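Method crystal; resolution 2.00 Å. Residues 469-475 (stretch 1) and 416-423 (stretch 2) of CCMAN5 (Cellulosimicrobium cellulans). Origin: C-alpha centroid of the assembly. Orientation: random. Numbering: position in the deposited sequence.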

ATOM      1  N   SER A 469      -8.294   6.721  22.580  1.00  5.36           N
ATOM      2  CA  SER A 469      -7.951   7.394  23.839  1.00  5.97           C
ATOM      3  C   SER A 469      -7.083   8.643  23.611  1.00  6.36           C
ATOM      4  O   SER A 469      -7.289   9.672  24.250  1.00  6.98           O
ATOM      5  CB  SER A 469      -7.292   6.420  24.827  1.00  5.40           C
ATOM      6  OG  SER A 469      -5.904   6.336  24.612  1.00  4.47           O
ATOM      7  N   VAL A 470      -6.114   8.541  22.699  1.00  6.56           N
ATOM      8  CA  VAL A 470      -5.261   9.672  22.307  1.00  6.48           C
ATOM      9  C   VAL A 470      -6.109  10.796  21.695  1.00  6.75           C
ATOM     10  O   VAL A 470      -5.976  11.970  22.066  1.00  6.91           O
ATOM     11  CB  VAL A 470      -4.147   9.203  21.339  1.00  6.55           C
ATOM     12  CG1 VAL A 470      -3.362  10.378  20.760  1.00  6.93           C
ATOM     13  CG2 VAL A 470      -3.195   8.219  22.041  1.00  6.33           C
ATOM     14  N   ILE A 471      -7.007  10.434  20.776  1.00  6.59           N
ATOM     15  CA  ILE A 471      -7.940  11.406  20.184  1.00  6.17           C
ATOM     16  C   ILE A 471      -8.881  12.017  21.234  1.00  6.52           C
ATOM     17  O   ILE A 471      -9.190  13.224  21.187  1.00  5.52           O
ATOM     18  CB  ILE A 471      -8.771  10.780  19.034  1.00  6.03           C
ATOM     19  CG1 ILE A 471      -7.853  10.108  17.995  1.00  6.78           C
ATOM     20  CG2 ILE A 471      -9.674  11.834  18.379  1.00  6.73           C
ATOM     21  CD1 ILE A 471      -8.585   9.151  16.995  1.00  6.48           C
ATOM     22  N   ALA A 472      -9.338  11.201  22.175  1.00  6.42           N
ATOM     23  CA  ALA A 472     -10.240  11.717  23.224  1.00  8.07           C
ATOM     24  C   ALA A 472      -9.575  12.823  24.070  1.00  8.47           C
ATOM     25  O   ALA A 472     -10.182  13.876  24.315  1.00  9.44           O
ATOM     26  CB  ALA A 472     -10.771  10.568  24.111  1.00  7.57           C
ATOM     27  N   ASP A 473      -8.330  12.584  24.494  1.00  9.56           N
ATOM     28  CA  ASP A 473      -7.555  13.545  25.302  1.00 10.08           C
ATOM     29  C   ASP A 473      -7.289  14.832  24.510  1.00 10.54           C
ATOM     30  O   ASP A 473      -7.266  15.925  25.067  1.00 10.49           O
ATOM     31  CB  ASP A 473      -6.215  12.931  25.746  1.00  9.95           C
ATOM     32  CG  ASP A 473      -6.309  12.189  27.080  1.00  9.65           C
ATOM     33  OD1 ASP A 473      -7.131  12.577  27.939  1.00  8.12           O
ATOM     34  OD2 ASP A 473      -5.547  11.214  27.278  1.00  8.02           O
ATOM     35  N   GLU A 474      -7.069  14.690  23.204  1.00 10.69           N
ATOM     36  CA  GLU A 474      -6.856  15.849  22.353  1.00 10.69           C
ATOM     37  C   GLU A 474      -8.112  16.712  22.241  1.00 10.75           C
ATOM     38  O   GLU A 474      -8.017  17.930  22.053  1.00 10.12           O
ATOM     39  CB  GLU A 474      -6.396  15.417  20.966  1.00 10.87           C
ATOM     40  CG  GLU A 474      -6.042  16.567  20.046  1.00 11.20           C
ATOM     41  CD  GLU A 474      -4.747  17.285  20.425  1.00 12.61           C
ATOM     42  OE1 GLU A 474      -4.067  16.906  21.411  1.00 11.97           O
ATOM     43  OE2 GLU A 474      -4.406  18.239  19.705  1.00 14.63           O
ATOM     44  N   LEU A 475      -9.278  16.082  22.341  1.00 10.67           N
ATOM     45  CA  LEU A 475     -10.552  16.810  22.252  1.00 11.15           C
ATOM     46  C   LEU A 475     -11.012  17.294  23.621  1.00 11.54           C
ATOM     47  O   LEU A 475     -12.085  17.882  23.748  1.00 11.73           O
ATOM     48  CB  LEU A 475     -11.641  15.938  21.611  1.00 11.33           C
ATOM     49  CG  LEU A 475     -11.459  15.661  20.118  1.00 11.59           C
ATOM     50  CD1 LEU A 475     -12.259  14.435  19.657  1.00 11.15           C
ATOM     51  CD2 LEU A 475     -11.826  16.900  19.314  1.00 11.42           C
TER
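Stretch 2 416-423: AIAKGFDG

Packing of residues 416-423 of CCMAN5 against the helical segment 469-474 of the same chain. Stretch 2 enters as the last turn of a helix, 416-418, and leaves it through a Schellman motif: F421 N bonds back to A416 O at 3.0 Å and G420 N to I417 O at 2.9 Å. G420 makes the turn with phi 86°, a value that by itself favours glycine. From F421 the chain is extended, phi/psi -76/136, and it continues through D422 to G423, again at positive phi (68°). Stretch 1 is regular helix to E474, held by bonds such as D473 N to S469 O and E474 N to V470 O, both 3.1 Å; L475 follows at phi/psi -89/3.

The backbones come nearest at V470 and I417, whose CA atoms are 7.2 Å apart, and both residues point CA-to-CB toward the opposing stretch. I417 is the centre of the contact, with more of its surface covered than any other residue here. Its chi1 is m (-60°) and its chi2 t (167°), an extended, staggered form that carries CD1 well out from the backbone. I417 CD1 thereby reaches the helix itself, 3.8 Å from I471 CA and 3.9 Å from I471 CG1, while I417 CG2 lies 3.8 Å from V470 CG1. V470 is t (172°), and its CG1, besides meeting I417 CG2, lies 4.3 Å from A418 N. I471 points sideways and, with chi1 m (-53°) and chi2 t (165°), offers its flank rather than its tip: the approach to I417 CD1 is made by CG1.

E474, one helical turn beyond V470, also points toward stretch 2. Its chi1 is t (-175°), but chi2 is p (71°), so the chain bends before the carboxylate. E474 OE1 comes to 3.6 Å from I417 CG2, a van der Waals approach without polar pairing, and E474 OE2 stands 4.2 Å from D422 CB. No direct hydrogen bond joins the stretches; a water does so instead, donating to E474 OE2 at 2.5 Å and to F421 O at 2.8 Å. The glutamate is thus tied to the backbone just after the turn. The ring of F421 takes no part: its chi1 is m (-73°) and its end leads away from stretch 1. D422, chi1 p (65°), touches only at the margin. The joint is small, 249 Å² summed over both sides, with an apolar centre around I417 and a water-mediated link beside it.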

ATOM      1  N   ALA A 416      -0.581  10.860  14.409  1.00  3.43           N
ATOM      2  CA  ALA A 416      -0.310  12.294  14.179  1.00  3.54           C
ATOM      3  C   ALA A 416      -0.422  13.108  15.464  1.00  3.67           C
ATOM      4  O   ALA A 416       0.419  13.967  15.745  1.00  4.09           O
ATOM      5  CB  ALA A 416      -1.229  12.844  13.109  1.00  2.90           C
ATOM      6  N   ILE A 417      -1.440  12.833  16.270  1.00  4.38           N
ATOM      7  CA  ILE A 417      -1.564  13.540  17.540  1.00  4.96           C
ATOM      8  C   ILE A 417      -0.365  13.256  18.451  1.00  5.71           C
ATOM      9  O   ILE A 417       0.235  14.177  18.978  1.00  5.71           O
ATOM     10  CB  ILE A 417      -2.905  13.244  18.264  1.00  5.24           C
ATOM     11  CG1 ILE A 417      -4.097  13.680  17.393  1.00  4.36           C
ATOM     12  CG2 ILE A 417      -2.922  13.943  19.634  1.00  5.70           C
ATOM     13  CD1 ILE A 417      -5.479  13.148  17.856  1.00  8.72           C
ATOM     14  N   ALA A 418       0.007  11.988  18.625  1.00  6.60           N
ATOM     15  CA  ALA A 418       1.147  11.665  19.497  1.00  7.10           C
ATOM     16  C   ALA A 418       2.419  12.336  18.979  1.00  7.16           C
ATOM     17  O   ALA A 418       3.283  12.736  19.772  1.00  7.50           O
ATOM     18  CB  ALA A 418       1.334  10.160  19.620  1.00  6.95           C
ATOM     19  N   LYS A 419       2.516  12.471  17.656  1.00  7.02           N
ATOM     20  CA  LYS A 419       3.663  13.117  17.001  1.00  7.37           C
ATOM     21  C   LYS A 419       3.612  14.654  17.010  1.00  7.64           C
ATOM     22  O   LYS A 419       4.470  15.297  16.408  1.00  8.13           O
ATOM     23  CB  LYS A 419       3.849  12.599  15.559  1.00  6.92           C
ATOM     24  CG  LYS A 419       4.590  11.268  15.457  1.00  6.91           C
ATOM     25  CD  LYS A 419       4.587  10.710  14.035  1.00  5.48           C
ATOM     26  CE  LYS A 419       5.251   9.346  13.973  1.00  4.90           C
ATOM     27  NZ  LYS A 419       4.443   8.246  14.584  1.00  4.90           N
ATOM     28  N   GLY A 420       2.620  15.233  17.689  1.00  8.10           N
ATOM     29  CA  GLY A 420       2.570  16.696  17.901  1.00  8.91           C
ATOM     30  C   GLY A 420       1.932  17.513  16.785  1.00  9.31           C
ATOM     31  O   GLY A 420       2.056  18.738  16.758  1.00  9.14           O
ATOM     32  N   PHE A 421       1.267  16.843  15.848  1.00  9.38           N
ATOM     33  CA  PHE A 421       0.497  17.526  14.810  1.00  9.86           C
ATOM     34  C   PHE A 421      -0.799  18.044  15.408  1.00 10.62           C
ATOM     35  O   PHE A 421      -1.486  17.344  16.164  1.00 10.53           O
ATOM     36  CB  PHE A 421       0.177  16.572  13.645  1.00  9.26           C
ATOM     37  CG  PHE A 421       1.354  16.258  12.767  1.00  8.04           C
ATOM     38  CD1 PHE A 421       2.240  15.232  13.103  1.00  7.81           C
ATOM     39  CD2 PHE A 421       1.583  16.984  11.597  1.00  7.41           C
ATOM     40  CE1 PHE A 421       3.342  14.956  12.294  1.00  6.49           C
ATOM     41  CE2 PHE A 421       2.679  16.698  10.773  1.00  6.13           C
ATOM     42  CZ  PHE A 421       3.553  15.685  11.125  1.00  6.38           C
ATOM     43  N   ASP A 422      -1.151  19.278  15.080  1.00 12.37           N
ATOM     44  CA  ASP A 422      -2.407  19.813  15.598  1.00 13.61           C
ATOM     45  C   ASP A 422      -3.152  20.669  14.574  1.00 13.54           C
ATOM     46  O   ASP A 422      -2.710  20.795  13.427  1.00 14.12           O
ATOM     47  CB  ASP A 422      -2.173  20.549  16.925  1.00 14.46           C
ATOM     48  CG  ASP A 422      -1.304  21.779  16.775  1.00 16.06           C
ATOM     49  OD1 ASP A 422      -0.824  22.081  15.658  1.00 19.01           O
ATOM     50  OD2 ASP A 422      -1.085  22.444  17.798  1.00 19.77           O
ATOM     51  N   GLY A 423      -4.275  21.252  14.990  1.00 13.28           N
ATOM     52  CA  GLY A 423      -5.125  22.018  14.081  1.00 13.34           C
ATOM     53  C   GLY A 423      -5.783  21.125  13.039  1.00 12.78           C
ATOM     54  O   GLY A 423      -5.888  21.502  11.879  1.00 13.51           O
TER
HETATM   55  O   HOH W   1      -4.072  17.414  17.322  1.00 25.74           O